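Local coordinates for galactose-binding lectin (Enterobacter cloacae subsp. cloacae, PDB 6YF6), which binds sugars through a calcium ion, with an alpha-L-fucoside held here by the C-terminal lectin domain of a longer bacterial protein, at residues F40-R43 against N47-G50; I72-I75 against E80-K83; V84-R87 against I93-P96. All blocks are in the same frame, centred on the assembly; numbering follows the deposited sequence.

Contact 1. Residues F40-R43 against N47-G50. With CA (calcium ion), chain D.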
loop_
_atom_site.group_PDB
_atom_site.type_symbol
_atom_site.label_atom_id
_atom_site.label_comp_id
_atom_site.label_asym_id
_atom_site.label_seq_id
_atom_site.Cartn_x
_atom_site.Cartn_y
_atom_site.Cartn_z
ATOM N N PHE A 40 7.972 8.773 13.479
ATOM C CA PHE A 40 8.612 10.052 13.773
ATOM C C PHE A 40 7.807 10.711 14.890
ATOM O O PHE A 40 6.784 11.351 14.632
ATOM C CB PHE A 40 8.674 10.937 12.531
ATOM C CG PHE A 40 9.452 10.336 11.390
ATOM C CD1 PHE A 40 8.888 9.363 10.583
ATOM C CD2 PHE A 40 10.748 10.750 11.124
ATOM C CE1 PHE A 40 9.604 8.812 9.533
ATOM C CE2 PHE A 40 11.467 10.203 10.079
ATOM C CZ PHE A 40 10.896 9.234 9.282
ATOM N N ILE A 41 8.265 10.541 16.134
ATOM C CA ILE A 41 7.586 11.121 17.295
ATOM C C ILE A 41 8.127 12.495 17.670
ATOM O O ILE A 41 7.513 13.185 18.502
ATOM C CB ILE A 41 7.699 10.134 18.478
ATOM C CG1 ILE A 41 6.588 10.375 19.501
ATOM C CG2 ILE A 41 9.071 10.241 19.112
ATOM C CD1 ILE A 41 5.197 10.049 18.973
ATOM N N THR A 42 9.250 12.917 17.082
ATOM C CA THR A 42 9.838 14.243 17.262
ATOM C C THR A 42 9.812 14.708 18.712
ATOM O O THR A 42 8.927 15.466 19.126
ATOM C CB THR A 42 9.136 15.265 16.356
ATOM O OG1 THR A 42 7.730 15.297 16.630
ATOM C CG2 THR A 42 9.350 14.896 14.903
ATOM N N ARG A 43 10.810 14.270 19.480
ATOM C CA ARG A 43 10.847 14.518 20.909
ATOM C C ARG A 43 11.110 15.994 21.208
ATOM O O ARG A 43 11.582 16.741 20.347
ATOM C CB ARG A 43 11.935 13.671 21.562
ATOM C CG ARG A 43 11.771 12.160 21.433
ATOM C CD ARG A 43 12.941 11.485 22.119
ATOM N NE ARG A 43 13.021 10.044 21.908
ATOM C CZ ARG A 43 13.966 9.282 22.448
ATOM N NH1 ARG A 43 14.897 9.833 23.221
ATOM N NH2 ARG A 43 13.987 7.977 22.222
ATOM N N ASN A 47 15.688 19.781 16.872
ATOM C CA ASN A 47 15.280 20.418 15.623
ATOM C C ASN A 47 14.954 19.324 14.610
ATOM O O ASN A 47 15.846 18.601 14.156
ATOM C CB ASN A 47 16.372 21.355 15.114
ATOM C CG ASN A 47 15.883 22.264 14.000
ATOM O OD1 ASN A 47 15.359 21.794 12.994
ATOM N ND2 ASN A 47 16.046 23.569 14.179
ATOM N N HIS A 48 13.672 19.198 14.259
ATOM C CA HIS A 48 13.200 18.149 13.362
ATOM C C HIS A 48 12.993 18.634 11.932
ATOM O O HIS A 48 12.322 17.958 11.144
ATOM C CB HIS A 48 11.913 17.550 13.922
ATOM C CG HIS A 48 12.025 17.165 15.362
ATOM N ND1 HIS A 48 12.696 16.036 15.776
ATOM C CD2 HIS A 48 11.593 17.783 16.487
ATOM C CE1 HIS A 48 12.655 15.963 17.093
ATOM N NE2 HIS A 48 11.989 17.008 17.550
ATOM N N ALA A 49 13.563 19.780 11.575
ATOM C CA ALA A 49 13.555 20.265 10.202
ATOM C C ALA A 49 14.890 19.936 9.548
ATOM O O ALA A 49 15.951 20.148 10.151
ATOM C CB ALA A 49 13.296 21.770 10.145
ATOM N N GLY A 50 14.834 19.428 8.322
ATOM C CA GLY A 50 15.996 19.022 7.570
ATOM C C GLY A 50 15.775 17.653 6.968
ATOM O O GLY A 50 14.636 17.195 6.816
HETATM CA CA CA D . 6.382 15.282 18.519
#

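Contact 2. Residues I72-I75 against E80-K83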
loop_
_atom_site.group_PDB
_atom_site.type_symbol
_atom_site.label_atom_id
_atom_site.label_comp_id
_atom_site.label_asym_id
_atom_site.label_seq_id
_atom_site.Cartn_x
_atom_site.Cartn_y
_atom_site.Cartn_z
ATOM N N ILE A 72 2.983 7.679 3.510
ATOM C CA ILE A 72 3.209 8.473 4.708
ATOM C C ILE A 72 1.872 8.884 5.300
ATOM O O ILE A 72 0.884 9.063 4.583
ATOM C CB ILE A 72 4.076 9.707 4.377
ATOM C CG1 ILE A 72 4.430 10.481 5.642
ATOM C CG2 ILE A 72 3.365 10.623 3.378
ATOM C CD1 ILE A 72 5.582 11.433 5.434
ATOM N N ALA A 73 1.845 9.036 6.626
ATOM C CA ALA A 73 0.626 9.418 7.321
ATOM C C ALA A 73 0.960 10.209 8.575
ATOM O O ALA A 73 1.926 9.901 9.278
ATOM C CB ALA A 73 -0.214 8.194 7.711
ATOM N N ARG A 74 0.150 11.223 8.851
ATOM C CA ARG A 74 0.196 11.858 10.155
ATOM C C ARG A 74 -0.378 10.909 11.200
ATOM O O ARG A 74 -1.244 10.079 10.909
ATOM C CB ARG A 74 -0.588 13.165 10.154
ATOM C CG ARG A 74 -0.385 13.980 11.424
ATOM C CD ARG A 74 -1.339 15.147 11.492
ATOM N NE ARG A 74 -0.922 16.119 12.495
ATOM C CZ ARG A 74 -1.551 17.263 12.737
ATOM N NH1 ARG A 74 -2.637 17.586 12.045
ATOM N NH2 ARG A 74 -1.096 18.082 13.675
ATOM N N ILE A 75 0.122 11.025 12.429
ATOM C CA ILE A 75 -0.455 10.319 13.562
ATOM C C ILE A 75 -0.777 11.329 14.652
ATOM O O ILE A 75 -0.257 12.448 14.673
ATOM C CB ILE A 75 0.470 9.210 14.103
ATOM C CG1 ILE A 75 1.828 9.782 14.513
ATOM C CG2 ILE A 75 0.634 8.120 13.054
ATOM C CD1 ILE A 75 2.599 8.894 15.478
ATOM N N GLU A 80 1.286 20.852 15.766
ATOM C CA GLU A 80 1.741 21.232 14.437
ATOM C C GLU A 80 1.636 20.072 13.456
ATOM O O GLU A 80 1.966 18.927 13.778
ATOM C CB GLU A 80 3.180 21.742 14.493
ATOM C CG GLU A 80 3.273 23.217 14.857
ATOM C CD GLU A 80 4.532 23.875 14.338
ATOM O OE1 GLU A 80 5.332 24.358 15.166
ATOM O OE2 GLU A 80 4.720 23.913 13.104
ATOM N N ALA A 81 1.168 20.381 12.249
ATOM C CA ALA A 81 1.085 19.378 11.198
ATOM C C ALA A 81 2.452 19.199 10.541
ATOM O O ALA A 81 3.141 20.185 10.269
ATOM C CB ALA A 81 0.055 19.791 10.147
ATOM N N PRO A 82 2.880 17.963 10.279
ATOM C CA PRO A 82 4.144 17.775 9.557
ATOM C C PRO A 82 4.063 18.339 8.145
ATOM O O PRO A 82 2.986 18.480 7.564
ATOM C CB PRO A 82 4.328 16.249 9.538
ATOM C CG PRO A 82 3.412 15.723 10.610
ATOM C CD PRO A 82 2.259 16.675 10.649
ATOM N N LYS A 83 5.232 18.672 7.592
ATOM C CA LYS A 83 5.359 19.096 6.197
ATOM C C LYS A 83 6.598 18.434 5.615
ATOM O O LYS A 83 7.713 18.707 6.067
ATOM C CB LYS A 83 5.467 20.616 6.071
ATOM C CG LYS A 83 4.228 21.381 6.495
ATOM C CD LYS A 83 4.335 22.847 6.084
ATOM C CE LYS A 83 3.148 23.661 6.568
ATOM N NZ LYS A 83 3.494 25.105 6.713
#

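Contact 3. Residues V84-R87 against I93-P96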
loop_
_atom_site.group_PDB
_atom_site.type_symbol
_atom_site.label_atom_id
_atom_site.label_comp_id
_atom_site.label_asym_id
_atom_site.label_seq_id
_atom_site.Cartn_x
_atom_site.Cartn_y
_atom_site.Cartn_z
ATOM N N VAL A 84 6.414 17.580 4.609
ATOM C CA VAL A 84 7.472 16.692 4.141
ATOM C C VAL A 84 7.588 16.785 2.628
ATOM O O VAL A 84 6.578 16.796 1.916
ATOM C CB VAL A 84 7.201 15.238 4.584
ATOM C CG1 VAL A 84 8.380 14.342 4.239
ATOM C CG2 VAL A 84 6.904 15.188 6.085
ATOM N N SER A 85 8.827 16.848 2.134
ATOM C CA SER A 85 9.110 16.873 0.704
ATOM C C SER A 85 10.178 15.830 0.390
ATOM O O SER A 85 10.698 15.153 1.283
ATOM C CB SER A 85 9.561 18.267 0.241
ATOM O OG SER A 85 10.794 18.643 0.833
ATOM N N LEU A 86 10.501 15.703 -0.897
ATOM C CA LEU A 86 11.512 14.773 -1.376
ATOM C C LEU A 86 12.641 15.530 -2.061
ATOM O O LEU A 86 12.406 16.530 -2.751
ATOM C CB LEU A 86 10.917 13.761 -2.353
ATOM C CG LEU A 86 9.681 13.006 -1.866
ATOM C CD1 LEU A 86 9.062 12.201 -3.005
ATOM C CD2 LEU A 86 10.044 12.111 -0.700
ATOM N N ARG A 87 13.860 15.028 -1.896
ATOM C CA ARG A 87 15.052 15.645 -2.461
ATOM C C ARG A 87 15.920 14.574 -3.102
ATOM O O ARG A 87 16.048 13.467 -2.573
ATOM C CB ARG A 87 15.831 16.397 -1.376
ATOM C CG ARG A 87 17.048 17.162 -1.869
ATOM C CD ARG A 87 17.639 18.008 -0.747
ATOM N NE ARG A 87 16.691 19.013 -0.271
ATOM C CZ ARG A 87 16.720 19.573 0.936
ATOM N NH1 ARG A 87 17.653 19.234 1.817
ATOM N NH2 ARG A 87 15.805 20.475 1.262
ATOM N N ILE A 93 12.547 17.721 -5.429
ATOM C CA ILE A 93 11.768 17.093 -6.493
ATOM C C ILE A 93 10.296 16.966 -6.125
ATOM O O ILE A 93 9.540 16.291 -6.834
ATOM C CB ILE A 93 12.345 15.720 -6.885
ATOM C CG1 ILE A 93 12.409 14.787 -5.674
ATOM C CG2 ILE A 93 13.713 15.888 -7.537
ATOM C CD1 ILE A 93 12.690 13.344 -6.039
ATOM N N SER A 94 9.865 17.595 -5.035
ATOM C CA SER A 94 8.457 17.618 -4.675
ATOM C C SER A 94 8.171 18.883 -3.882
ATOM O O SER A 94 9.064 19.447 -3.242
ATOM C CB SER A 94 8.060 16.381 -3.858
ATOM O OG SER A 94 8.467 16.503 -2.501
ATOM N N ALA A 95 6.920 19.330 -3.937
ATOM C CA ALA A 95 6.468 20.379 -3.043
ATOM C C ALA A 95 6.389 19.836 -1.617
ATOM O O ALA A 95 6.262 18.628 -1.412
ATOM C CB ALA A 95 5.103 20.899 -3.482
ATOM N N PRO A 96 6.480 20.708 -0.608
ATOM C CA PRO A 96 6.237 20.252 0.773
ATOM C C PRO A 96 4.777 19.875 0.964
ATOM O O PRO A 96 3.879 20.701 0.786
ATOM C CB PRO A 96 6.627 21.465 1.630
ATOM C CG PRO A 96 7.445 22.338 0.747
ATOM C CD PRO A 96 6.975 22.094 -0.657
#

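Contact 1. Residues F40-R43 against N47-G50
Thr42 lies over one face of the His48 imidazole, its CB 3.4 Å from the ring centroid and almost exactly on the ring normal, a CH-pi contact. The methyl CG2 extends the overlap, 3.5 Å from His48 CG, while Thr42 CA sits close above CE1. In the plane of the same ring, NE2 donates to the backbone carbonyl of Arg43: His48 NE2 to Arg43 O is 2.8 Å with an N-H...O angle of 154°, directed at a carbonyl lone pair.

The other branch of Thr42 serves the metal. Its chi1 of 57° sets OG1 between the backbone N and the carbonyl carbon, so the hydroxyl binds the calcium ion (OG1 at 2.3 Å) while the methyl stays against histidine. Ile41 O and Thr42 O also coordinate the ion, at 2.4 Å and 2.6 Å, and Ser130, Gly132 and Asp134 contribute to the site that holds the fucoside. Further out, the ring of His26 of the second subunit meets that of His48 with planes at about 75°, and Asn47 O accepts a hydrogen bond from His26 NE2 of that subunit.

Calcium probably polarises the Thr42 hydroxyl, which would strengthen its hydrogen bond to Asn133 O; His48 binds no metal, but by fixing Arg43 O and packing on Thr42 it probably steadies the backbone that supplies Ile41 O and Thr42 O to the ion.

Contact 2. Residues I72-I75 against E80-K83
Arg74 NH2 lies close to two consecutive backbone carbonyls, 3.2 Å from Glu80 O and weakly hydrogen-bonded to Tyr79 O. The arginine sits on strand 65-74, and the residues it meets belong to the loop that carries the chain from this strand to strand 83-88, which lies in the other antiparallel sheet of the beta sandwich. The side chain therefore spans the base of a sheet-to-sheet connection. With CG anti to the backbone N (chi1 -171°) and the chain extended from CG to NE, the guanidinium is carried across to the 80-83 loop.

The flat group is held from more than one direction. Ala81 CA lies 3.5 Å above one face of the guanidinium, offset toward its rim. NH1 donates to Lys100 O, and the dipoles of this carbonyl and of Tyr79 O probably offset part of the charge of the buried guanidinium.

Nearer the strand, Pro82 crosses the arginine chain at about a right angle, with its CD 3.7 Å from Arg74 NE and 3.9 Å from Arg74 CG. The proline also packs on Phe135 and Asn133, beside the calcium loop. Backbone hydrogen bonds tie both segments to that loop, Ile75 to Asp134 and Glu80 to Met131, and Tyr79 itself lines the fucoside pocket. Arg74 thus probably acts from the second shell, helping to set the loop that presents Tyr79. At the guanidinium end of the arginine, Ala81 CB rests 4.0 Å from both Arg74 CZ and Arg74 NH1.

Contact 3. Residues V84-R87 against I93-P96
Val84 meets the facing segment through its backbone, Val84 O lying 3.7 Å from Pro96 CA, while its CB is directed away from that segment and its side chain packs on Ile72 and Leu108 of the other sheet. At Ser85 the CB comes within 3.4 Å of Ser94 OG; the Ser85 hydroxyl itself is hydrogen-bonded to His126 NE2. Leu86 makes both hydrogen bonds of the contact. Its N donates to Ser94 OG at 2.7 Å, with an N-H...O angle of 145°, and its O accepts from Ile93 N at 2.9 Å, the donor tilted from the carbonyl plane.

These two antiparallel segments form part of the beta hairpin of strands 83-88 and 91-98, and here a side-chain hydroxyl accepts from the backbone of the partner strand, where strand 91-98 is irregular. Ser94 OG is turned between its own N and carbonyl carbon (chi1 78°) and also donates to Ala95 O at 3.3 Å, approaching from above the carbonyl plane. Leu86 CB touches Ile93 CG1 at 3.8 Å, and both side chains pack on Trp68. Arg87 N passes 4.1 Å from Ile93 CG1, and the Arg87 guanidinium forms salt bridges through NE to Asp92 and through NH1 to Glu51.

How the contacts relate
Contacts 2 and 3 follow one another on the chain: the loop of 80-83 runs into strand 83-88, and Ile72 CD1 packs on Val84 CG2 at 4.0 Å, joining the two sheets. Contact 1 touches neither, its nearest atoms about 5 Å from contact 2 and 6 Å from contact 3, yet it shares with contact 2 the calcium end of the sandwich. Their chemistry follows place. Contact 1 is mostly buried, combining metal ligands with an imidazole and the second subunit; contact 2 packs loop backbone against a buried arginine near the pocket; contact 3, between an inner strand and the strand outermost in its sheet within the chain, mixes hairpin hydrogen bonds with apolar packing inward and exposed residues at Ala95 and Pro96.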